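Local coordinates for polysaccharide biosynthesis protein CapD (Bacillus thuringiensis HD-771, PDB 6BWC), which catalyses a step in CMP-pseudaminic acid biosynthesis as an NADP-dependent short-chain dehydrogenase/reductase that probably acts on UDP-N-acetylglucosamine, at the NAP/UD1 site, the interface of chains A and B and the interface of chains A and C. Coordinates in Å, arbitrary orientation; residue numbers count along the deposited sequence, not the author numbering. Chains: chain A/B/C, Polysaccharide biosynthesis protein CapD.

Contact 1: the NAP/UD1 site. Residues chain A 14, 16-19, 39-40, 65-66, 85-87, 89, 104, 127, 129, 139, 143, 171, 175-176, 179, 194, 196. With NAP (NADP nicotinamide-adenine-dinucleotide phosphate), chain D; UD1 (uridine-diphosphate-N-acetylglucosamine), chain E.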
# COMPACT_ATOMS: atom_id res chain seq x y z
N GLY A 14 -7.12 -6.20 22.39
CA GLY A 14 -7.71 -5.14 23.25
C GLY A 14 -7.64 -5.48 24.74
O GLY A 14 -8.48 -5.03 25.55
N THR A 16 -5.68 -4.66 27.19
CA THR A 16 -5.33 -3.67 28.23
C THR A 16 -6.55 -2.98 28.83
O THR A 16 -6.47 -2.44 29.93
CB THR A 16 -4.30 -2.61 27.74
OG1 THR A 16 -4.62 -2.13 26.41
CG2 THR A 16 -2.88 -3.19 27.76
N GLY A 17 -7.67 -3.04 28.11
CA GLY A 17 -8.86 -2.25 28.39
C GLY A 17 -9.76 -2.80 29.46
O GLY A 17 -9.43 -3.80 30.09
N THR A 18 -10.91 -2.15 29.65
CA THR A 18 -11.79 -2.44 30.79
C THR A 18 -12.13 -3.95 30.78
O THR A 18 -11.79 -4.70 31.72
CB THR A 18 -13.09 -1.54 30.81
OG1 THR A 18 -12.78 -0.20 31.24
CG2 THR A 18 -14.17 -2.12 31.73
N ILE A 19 -12.74 -4.37 29.67
CA ILE A 19 -13.27 -5.73 29.47
C ILE A 19 -12.16 -6.71 29.10
O ILE A 19 -12.21 -7.90 29.45
CB ILE A 19 -14.39 -5.69 28.41
CG1 ILE A 19 -15.62 -5.03 29.03
CG2 ILE A 19 -14.75 -7.09 27.91
CD1 ILE A 19 -16.51 -4.31 28.06
N SER A 39 -2.25 -4.81 22.21
CA SER A 39 -2.79 -3.46 22.31
C SER A 39 -1.70 -2.51 21.82
O SER A 39 -0.56 -2.94 21.63
CB SER A 39 -3.19 -3.18 23.76
OG SER A 39 -2.13 -3.47 24.68
N ARG A 40 -2.01 -1.24 21.60
CA ARG A 40 -0.99 -0.36 21.00
C ARG A 40 -0.12 0.39 21.99
O ARG A 40 1.03 0.68 21.70
CB ARG A 40 -1.63 0.72 20.15
CG ARG A 40 -2.66 0.26 19.14
CD ARG A 40 -3.51 1.48 18.81
NE ARG A 40 -4.26 1.93 19.99
CZ ARG A 40 -5.18 2.89 19.96
NH1 ARG A 40 -5.47 3.50 18.80
NH2 ARG A 40 -5.81 3.22 21.09
N ASP A 65 -1.33 -2.69 16.14
CA ASP A 65 -2.54 -2.00 15.77
C ASP A 65 -3.33 -2.93 14.87
O ASP A 65 -2.79 -3.40 13.87
CB ASP A 65 -2.21 -0.70 15.06
CG ASP A 65 -3.39 0.27 15.05
OD1 ASP A 65 -4.45 -0.07 14.50
OD2 ASP A 65 -3.26 1.38 15.60
N ILE A 66 -4.60 -3.15 15.19
CA ILE A 66 -5.44 -3.99 14.35
C ILE A 66 -5.57 -3.47 12.93
O ILE A 66 -5.98 -4.24 12.06
CB ILE A 66 -6.85 -4.28 14.93
CG1 ILE A 66 -7.67 -3.01 15.17
CG2 ILE A 66 -6.77 -5.10 16.21
CD1 ILE A 66 -9.14 -3.34 15.40
N VAL A 85 -11.74 -7.57 20.98
CA VAL A 85 -12.26 -6.59 21.93
C VAL A 85 -11.87 -5.11 21.58
O VAL A 85 -12.49 -4.16 22.10
CB VAL A 85 -11.83 -7.05 23.36
CG1 VAL A 85 -11.85 -5.94 24.40
CG2 VAL A 85 -12.75 -8.17 23.80
N ALA A 86 -10.91 -4.91 20.68
CA ALA A 86 -10.44 -3.57 20.35
C ALA A 86 -11.41 -2.84 19.42
O ALA A 86 -11.85 -3.39 18.40
CB ALA A 86 -9.07 -3.64 19.71
N ALA A 87 -11.74 -1.61 19.80
CA ALA A 87 -12.47 -0.68 18.91
C ALA A 87 -12.29 0.79 19.36
O ALA A 87 -11.59 1.06 20.34
CB ALA A 87 -13.94 -1.05 18.85
N LYS A 89 -14.85 3.23 20.95
CA LYS A 89 -16.17 3.07 21.58
C LYS A 89 -16.94 4.33 21.96
O LYS A 89 -18.11 4.23 22.34
CB LYS A 89 -16.07 2.18 22.82
CG LYS A 89 -15.30 2.79 23.97
CD LYS A 89 -14.84 1.75 24.97
CE LYS A 89 -15.66 1.74 26.25
NZ LYS A 89 -15.20 2.72 27.28
N THR A 104 -10.37 1.50 12.65
CA THR A 104 -10.24 0.56 13.76
C THR A 104 -11.41 -0.43 13.75
O THR A 104 -11.20 -1.62 13.94
CB THR A 104 -10.14 1.27 15.12
OG1 THR A 104 -8.95 2.05 15.24
CG2 THR A 104 -10.10 0.28 16.24
N THR A 127 -16.89 -8.57 20.05
CA THR A 127 -17.58 -7.70 20.99
C THR A 127 -18.31 -6.53 20.28
O THR A 127 -17.68 -5.56 19.89
CB THR A 127 -16.56 -7.17 22.00
OG1 THR A 127 -15.97 -8.26 22.72
CG2 THR A 127 -17.23 -6.28 22.97
N SER A 129 -22.27 -3.96 20.10
CA SER A 129 -23.06 -3.09 20.99
C SER A 129 -24.54 -3.07 20.64
O SER A 129 -24.92 -3.31 19.49
CB SER A 129 -22.49 -1.65 20.93
OG SER A 129 -23.34 -0.66 21.51
N TYR A 139 -20.40 5.32 14.84
CA TYR A 139 -19.97 4.19 15.69
C TYR A 139 -20.87 2.97 15.56
O TYR A 139 -20.43 1.92 15.14
CB TYR A 139 -19.91 4.65 17.16
CG TYR A 139 -19.76 3.52 18.17
CD1 TYR A 139 -18.58 2.79 18.26
CD2 TYR A 139 -20.79 3.19 19.02
CE1 TYR A 139 -18.44 1.75 19.18
CE2 TYR A 139 -20.67 2.16 19.93
CZ TYR A 139 -19.49 1.44 20.01
OH TYR A 139 -19.37 0.40 20.93
N LYS A 143 -20.24 -0.66 13.95
CA LYS A 143 -20.52 -1.92 14.63
C LYS A 143 -21.54 -2.81 13.89
O LYS A 143 -21.48 -4.03 14.00
CB LYS A 143 -20.93 -1.68 16.08
CG LYS A 143 -19.78 -1.21 16.98
CD LYS A 143 -18.78 -2.33 17.26
CE LYS A 143 -17.90 -2.00 18.45
NZ LYS A 143 -16.74 -2.92 18.62
N ASN A 171 -24.23 -0.65 28.13
CA ASN A 171 -23.25 0.15 28.88
C ASN A 171 -22.62 -0.69 29.98
O ASN A 171 -23.31 -1.10 30.90
CB ASN A 171 -23.87 1.38 29.55
CG ASN A 171 -24.45 2.39 28.56
OD1 ASN A 171 -25.36 2.07 27.78
ND2 ASN A 171 -23.97 3.63 28.61
N SER A 175 -16.83 1.37 32.98
CA SER A 175 -15.75 1.17 32.02
C SER A 175 -15.05 2.50 31.65
O SER A 175 -15.60 3.59 31.82
CB SER A 175 -16.27 0.41 30.78
OG SER A 175 -17.26 1.13 30.04
N ARG A 176 -13.79 2.37 31.20
CA ARG A 176 -12.91 3.50 30.83
C ARG A 176 -13.53 4.63 29.99
O ARG A 176 -13.89 4.44 28.83
CB ARG A 176 -11.69 2.97 30.07
CG ARG A 176 -10.51 2.61 30.96
CD ARG A 176 -9.45 1.77 30.23
NE ARG A 176 -9.47 1.86 28.75
CZ ARG A 176 -8.52 2.40 27.97
NH1 ARG A 176 -7.41 2.96 28.47
NH2 ARG A 176 -8.68 2.38 26.65
N VAL A 179 -19.61 7.59 32.00
CA VAL A 179 -20.28 8.58 32.87
C VAL A 179 -20.11 8.36 34.37
O VAL A 179 -19.94 9.32 35.10
CB VAL A 179 -21.79 8.74 32.53
CG1 VAL A 179 -22.66 7.65 33.17
CG2 VAL A 179 -22.31 10.13 32.92
N THR A 194 -21.88 17.50 34.21
CA THR A 194 -22.26 17.71 32.82
C THR A 194 -23.38 16.74 32.50
O THR A 194 -23.16 15.53 32.48
CB THR A 194 -21.08 17.44 31.89
OG1 THR A 194 -19.93 18.09 32.40
CG2 THR A 194 -21.34 17.97 30.54
N THR A 196 -26.40 15.66 29.71
CA THR A 196 -26.74 15.80 28.28
C THR A 196 -28.26 16.05 28.07
O THR A 196 -28.68 17.21 27.87
CB THR A 196 -26.18 14.63 27.44
OG1 THR A 196 -26.62 13.38 27.98
CG2 THR A 196 -24.66 14.64 27.46
PA NAP D . -11.72 0.16 26.35
O1A NAP D . -11.50 0.08 27.84
O2A NAP D . -11.48 1.47 25.62
O5B NAP D . -10.77 -0.97 25.69
C5B NAP D . -9.93 -0.68 24.55
C4B NAP D . -8.86 -1.74 24.24
O4B NAP D . -8.69 -1.91 22.82
C3B NAP D . -7.51 -1.29 24.76
O3B NAP D . -6.76 -2.43 25.17
C2B NAP D . -6.86 -0.56 23.57
O2B NAP D . -5.43 -0.54 23.52
C1B NAP D . -7.41 -1.39 22.41
N9A NAP D . -7.41 -0.63 21.13
C8A NAP D . -8.12 0.47 20.83
N7A NAP D . -7.87 0.86 19.55
C5A NAP D . -6.99 -0.01 19.02
C6A NAP D . -6.32 -0.20 17.70
N6A NAP D . -6.53 0.68 16.69
N1A NAP D . -5.48 -1.25 17.56
C2A NAP D . -5.25 -2.09 18.59
N3A NAP D . -5.82 -1.98 19.80
C4A NAP D . -6.69 -0.98 20.07
O3 NAP D . -13.26 -0.23 26.11
PN NAP D . -14.06 -1.46 26.74
O1N NAP D . -13.06 -2.51 27.16
O2N NAP D . -15.11 -0.97 27.69
O5D NAP D . -14.81 -1.87 25.39
C5D NAP D . -14.25 -2.90 24.59
C4D NAP D . -15.14 -3.35 23.43
O4D NAP D . -16.45 -3.45 23.92
C3D NAP D . -15.17 -2.40 22.23
O3D NAP D . -15.25 -3.15 21.01
C2D NAP D . -16.43 -1.62 22.45
O2D NAP D . -16.95 -1.05 21.26
C1D NAP D . -17.30 -2.71 23.04
N1N NAP D . -18.45 -2.26 23.83
C2N NAP D . -18.22 -1.65 25.03
C3N NAP D . -19.26 -1.21 25.83
C7N NAP D . -19.01 -0.49 27.13
O7N NAP D . -19.98 0.10 27.63
N7N NAP D . -17.80 -0.45 27.72
C4N NAP D . -20.69 -1.43 25.39
C5N NAP D . -20.82 -2.08 24.08
C6N NAP D . -19.70 -2.50 23.36
P2B NAP D . -4.51 0.67 24.08
O1X NAP D . -3.26 -0.02 24.67
O2X NAP D . -4.27 1.52 22.83
O3X NAP D . -5.32 1.34 25.20
C1' UD1 E . -21.52 3.43 26.10
C2' UD1 E . -20.35 2.80 25.38
C3' UD1 E . -20.66 2.52 23.92
C4' UD1 E . -21.95 1.70 23.80
C5' UD1 E . -23.08 2.17 24.75
C6' UD1 E . -24.15 1.09 24.98
C7' UD1 E . -18.41 3.76 26.56
C8' UD1 E . -17.44 4.91 26.53
N2' UD1 E . -19.24 3.72 25.51
O1' UD1 E . -21.90 4.69 25.49
O3' UD1 E . -19.57 1.79 23.35
O4' UD1 E . -22.40 1.74 22.44
O5' UD1 E . -22.59 2.51 26.05
O6' UD1 E . -25.40 1.60 25.46
O7' UD1 E . -18.44 2.96 27.48
N1 UD1 E . -23.67 11.67 29.71
C2 UD1 E . -24.00 12.94 30.22
N3 UD1 E . -23.03 13.84 30.40
C4 UD1 E . -21.76 13.53 30.13
C5 UD1 E . -21.41 12.29 29.63
C6 UD1 E . -22.40 11.36 29.42
O2 UD1 E . -25.18 13.25 30.49
O4 UD1 E . -20.89 14.38 30.32
C1B UD1 E . -24.73 10.71 29.46
C2B UD1 E . -24.81 10.35 27.97
O2' UD1 E . -25.49 11.32 27.15
C3B UD1 E . -25.49 9.01 28.06
C4B UD1 E . -25.01 8.42 29.38
O4B UD1 E . -24.52 9.50 30.18
O3B UD1 E . -26.91 9.18 28.13
C5B UD1 E . -23.89 7.41 29.20
O5B UD1 E . -22.75 7.95 28.52
PA UD1 E . -21.39 7.09 28.52
O1A UD1 E . -20.34 7.85 27.77
O2A UD1 E . -21.06 6.52 29.90
O3A UD1 E . -21.90 5.83 27.67
PB UD1 E . -22.69 5.87 26.27
O1B UD1 E . -22.40 7.15 25.55
O2B UD1 E . -24.12 5.45 26.45

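Contact 2: the interface of chains A and B. Residues chain A 42, 45-46, 49, 63; chain B 87-90, 93.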
# COMPACT_ATOMS: atom_id res chain seq x y z
N GLU A 42 1.99 1.59 25.03
CA GLU A 42 3.00 0.95 25.88
C GLU A 42 2.87 1.28 27.36
O GLU A 42 3.15 0.42 28.19
CB GLU A 42 4.42 1.25 25.38
CG GLU A 42 4.83 2.70 25.52
CD GLU A 42 6.14 3.04 24.83
OE1 GLU A 42 6.27 4.27 24.66
OE2 GLU A 42 7.01 2.17 24.49
N GLN A 45 0.21 -1.26 28.60
CA GLN A 45 0.83 -2.59 28.75
C GLN A 45 1.79 -2.62 29.93
O GLN A 45 1.94 -3.65 30.57
CB GLN A 45 1.55 -3.03 27.49
CG GLN A 45 0.58 -3.41 26.39
CD GLN A 45 1.14 -4.32 25.33
OE1 GLN A 45 2.29 -4.71 25.35
NE2 GLN A 45 0.30 -4.65 24.37
N PHE A 46 2.43 -1.48 30.19
CA PHE A 46 3.43 -1.35 31.26
C PHE A 46 2.75 -1.56 32.62
O PHE A 46 3.14 -2.45 33.37
CB PHE A 46 4.17 0.02 31.15
CG PHE A 46 5.17 0.29 32.26
CD1 PHE A 46 6.42 -0.36 32.28
CD2 PHE A 46 4.87 1.20 33.28
CE1 PHE A 46 7.33 -0.11 33.29
CE2 PHE A 46 5.78 1.44 34.30
CZ PHE A 46 7.01 0.79 34.30
N GLN A 49 1.45 -5.05 32.96
CA GLN A 49 2.65 -5.86 33.20
C GLN A 49 3.05 -5.90 34.67
O GLN A 49 3.49 -6.93 35.18
CB GLN A 49 3.82 -5.27 32.44
CG GLN A 49 4.70 -6.28 31.73
CD GLN A 49 5.40 -5.63 30.56
OE1 GLN A 49 5.37 -6.16 29.45
NE2 GLN A 49 6.02 -4.46 30.79
N ILE A 63 2.64 -5.31 21.38
CA ILE A 63 2.22 -4.00 20.93
C ILE A 63 1.88 -4.10 19.44
O ILE A 63 2.67 -4.59 18.65
CB ILE A 63 3.34 -2.95 21.16
CG1 ILE A 63 3.77 -2.89 22.64
CG2 ILE A 63 2.91 -1.59 20.65
CD1 ILE A 63 2.83 -2.14 23.55
N ALA B 87 6.05 9.25 20.23
CA ALA B 87 6.99 8.14 20.03
C ALA B 87 6.65 6.92 20.91
O ALA B 87 5.74 7.00 21.71
CB ALA B 87 8.41 8.62 20.33
N MET B 88 7.36 5.81 20.73
CA MET B 88 7.46 4.79 21.77
C MET B 88 8.73 5.11 22.51
O MET B 88 9.80 5.15 21.91
CB MET B 88 7.60 3.37 21.21
CG MET B 88 6.37 2.76 20.59
SD MET B 88 6.69 1.01 20.26
CE MET B 88 5.16 0.65 19.44
N LYS B 89 8.61 5.28 23.81
CA LYS B 89 9.68 5.82 24.67
C LYS B 89 10.30 4.88 25.69
O LYS B 89 11.33 5.25 26.23
CB LYS B 89 9.23 7.10 25.38
CG LYS B 89 7.84 7.08 26.01
CD LYS B 89 7.87 7.10 27.52
CE LYS B 89 8.11 8.50 28.07
NZ LYS B 89 7.31 8.76 29.30
N HIS B 90 9.70 3.70 25.96
CA HIS B 90 10.30 2.69 26.87
C HIS B 90 11.35 1.91 26.09
O HIS B 90 11.18 1.64 24.91
CB HIS B 90 9.25 1.72 27.42
CG HIS B 90 8.24 2.36 28.33
ND1 HIS B 90 8.09 1.99 29.65
CD2 HIS B 90 7.34 3.34 28.12
CE1 HIS B 90 7.14 2.72 30.21
NE2 HIS B 90 6.66 3.54 29.30
N PHE B 93 10.17 -2.07 25.73
CA PHE B 93 9.14 -2.25 24.72
C PHE B 93 9.65 -2.21 23.27
O PHE B 93 9.16 -2.97 22.39
CB PHE B 93 8.01 -1.26 24.94
CG PHE B 93 7.05 -1.68 26.01
CD1 PHE B 93 5.96 -2.50 25.70
CD2 PHE B 93 7.25 -1.31 27.34
CE1 PHE B 93 5.08 -2.92 26.70
CE2 PHE B 93 6.37 -1.71 28.33
CZ PHE B 93 5.29 -2.51 28.01

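Contact 3: the interface of chains A and C. Residues chain A 134-137; chain C 134, 144, 148, 277.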
# COMPACT_ATOMS: atom_id res chain seq x y z
N SER A 134 -30.53 -0.23 14.76
CA SER A 134 -31.15 1.01 14.30
C SER A 134 -30.42 2.28 14.72
O SER A 134 -31.05 3.18 15.30
CB SER A 134 -32.60 1.05 14.74
OG SER A 134 -33.25 -0.12 14.32
N PRO A 135 -29.10 2.36 14.39
CA PRO A 135 -28.16 3.38 14.84
C PRO A 135 -28.40 4.79 14.32
O PRO A 135 -28.79 4.98 13.17
CB PRO A 135 -26.83 2.91 14.26
CG PRO A 135 -27.19 2.17 13.04
CD PRO A 135 -28.47 1.47 13.39
N THR A 136 -28.10 5.76 15.17
CA THR A 136 -28.19 7.16 14.86
C THR A 136 -26.80 7.79 14.75
O THR A 136 -26.69 9.02 14.65
CB THR A 136 -28.89 7.87 16.01
OG1 THR A 136 -28.07 7.74 17.18
CG2 THR A 136 -30.21 7.25 16.26
N ASN A 137 -25.75 6.97 14.78
CA ASN A 137 -24.37 7.48 14.76
C ASN A 137 -23.37 6.56 14.06
O ASN A 137 -23.58 5.36 13.94
CB ASN A 137 -23.87 7.76 16.18
CG ASN A 137 -24.14 6.62 17.12
OD1 ASN A 137 -23.68 5.49 16.92
ND2 ASN A 137 -24.92 6.89 18.15
N SER C 134 -31.62 5.00 10.64
CA SER C 134 -31.88 3.85 11.50
C SER C 134 -31.68 2.48 10.78
O SER C 134 -32.52 1.62 10.88
CB SER C 134 -33.30 3.99 12.09
OG SER C 134 -33.53 5.27 12.68
N LEU C 144 -24.96 5.85 6.03
CA LEU C 144 -24.90 6.61 7.29
C LEU C 144 -23.47 6.99 7.67
O LEU C 144 -23.22 8.11 8.15
CB LEU C 144 -25.58 5.82 8.41
CG LEU C 144 -25.45 6.21 9.89
CD1 LEU C 144 -25.68 7.68 10.21
CD2 LEU C 144 -26.45 5.38 10.67
N ARG C 148 -21.81 10.93 7.34
CA ARG C 148 -21.01 11.43 8.47
C ARG C 148 -19.68 11.99 8.01
O ARG C 148 -19.34 13.14 8.34
CB ARG C 148 -20.75 10.30 9.48
CG ARG C 148 -21.42 10.38 10.83
CD ARG C 148 -22.68 11.19 10.85
NE ARG C 148 -23.69 10.63 11.74
CZ ARG C 148 -25.01 10.72 11.52
NH1 ARG C 148 -25.87 10.17 12.37
NH2 ARG C 148 -25.49 11.34 10.46
N THR C 277 -34.36 10.44 11.02
CA THR C 277 -34.63 10.03 12.40
C THR C 277 -35.53 11.07 13.10
O THR C 277 -35.57 12.25 12.70
CB THR C 277 -33.33 9.87 13.22
OG1 THR C 277 -32.58 11.10 13.20
CG2 THR C 277 -32.46 8.73 12.67

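Contact 1: the NAP/UD1 site
This Rossmann-type pocket of a short-chain dehydrogenase/reductase buries the cofactor NADP and UDP-N-acetylglucosamine side by side. Charge pairing holds the phosphates. A:Arg40 turns its guanidinium side-on, NE and NH2 both 2.9 Å from NAP O2X of the 2'-phosphate and in plane. The bend at chi3 (-64°) also lays CD and CZ over the adenine face, so one long cation reads both groups and probably favours NADP. A:Arg176 NE pairs with NAP O1A, A:Lys89 NZ with NAP O2N.

Backbone hydrogen bonds come from the start of helix 18-29: A:Thr18 N reaches NAP O1A at 2.9 Å (172°), A:Ile19 N reaches O1N. A:Ile66 N donates to N1A. The carbonyl O of A:Lys89 accepts from UD1 O3' (3.0 Å) on an in-plane lone pair. The side-chain carboxylate of A:Asp65, met from above its plane, accepts from N6A.

CG2 methyls of A:Val179 and A:Thr196 pack on opposite uracil faces, while A:Thr194 O accepts from N3.

A:Ser129, A:Tyr139 and A:Lys143 form the catalytic triad. A:Tyr139 OH sits between UD1 O3' and NAP O2D, 2.8 Å from each. A:Ser129 OG meets UD1 O4'. A:Lys143 NZ, near NAP O3D, could lower the phenol's pKa. NAP C4N faces UD1 C4' at 3.7 Å; with the triad, this would suit hydride transfer.

Contact 2: the interface of chains A and B
OE1 of A:Glu42 is the best-held polar atom, gripped by one nearly straight hydrogen bond from the backbone N of B:Lys89, at 2.7 Å and 164° at the hydrogen, on the carboxylate's syn lone pair. The bond joins two copies of this short-chain dehydrogenase/reductase across a two-fold interface of the deposited assembly, which may be the biological one; the other oxygen, OE2, takes a weak bond from the next amide, B:His90 N, at 3.4 Å. A glutamate suits the spot because its two oxygens can face two successive N-H groups of a loop. Its CG takes the crowded position between backbone N and carbonyl carbon (chi1 67°), and the rest of the chain runs out straight from the start of helix 42-51. The imidazole of B:His90 is near enough that the carboxylate might favour its protonated form.

Next to the aliphatic part of A:Glu42, B:Phe93 pushes a broad flat ring among A:Glu42, A:Gln45, A:Gln49 and A:Ile63. CB of A:Glu42 lies over one face, toward the rim, while OE1 of A:Gln45 meets the ring edge in plane, 3.6 Å from CE1 of B:Phe93. A:Gln49 comes tip to tip, its amide turned only 25° from the ring, with NE2 3.5 Å from CZ of B:Phe93. B:His90 crosses A:Phe46 at about a right angle, CE1 of the histidine standing 3.7 Å from CG of the phenylalanine, over its face. The flexible B:Met88 extends its methyl CE tip to tip against CG2 of A:Ile63 at 3.4 Å.

Contact 3: the interface of chains A and C
A:Ser134 and C:Ser134 both have backbone torsions in the left-handed helical region, a conformation that may help point the short loop between 3-10 helix 130-132 and the long helix beginning at residue 138 toward the neighbouring copy. The two serines face each other, their CB atoms 4.0 Å apart; such small side chains let the two loops come close.

C:Arg148, on helix 138-155, supplies the polar link. Its chain bends at chi2 and chi3 and brings NH1 2.7 Å from the carbonyl O of A:Thr136. The oxygen lies in the guanidinium plane, but the donor stands 53° above the carbonyl plane and the angle at the hydrogen is 124°, so the bond is bent. Arginine has the length to reach a backbone oxygen from a helix flank, and C:Leu144 CD1 of its own chain lies over the guanidinium face and may help hold it.

The leucine's other branch, CD2, crosses the boundary obliquely, 3.4 Å from O of A:Pro135 and 4.1 Å from its CG. The proline ring thus adds a modest apolar contact, while the backbone oxygen lies nearer. C:Thr277 faces A:Thr136 more loosely, with their CG2 methyls 4.5 Å apart. This patch, part of a two-fold interface of the six-copy deposited assembly, may steady the loop leading into the catalytic helix.

Contact 1 lies about 19 Å from contact 2 and 20 Å from contact 3, while the two interfaces are about 37 Å apart, all measured between centres of C-alpha atoms; the active site thus sits between two distinct two-fold interfaces. Residues 87 and 89 line the ligand pocket in contact 1 and also reach the neighbouring subunit in contact 2, where A:Glu42 follows closely after the phosphate-binding A:Arg40. Contact 3 uses the helix from residue 138, which also carries A:Tyr139 and A:Lys143 of contact 1. Ligand binding and assembly could therefore influence each other, and two different interfaces could build the deposited hexamer.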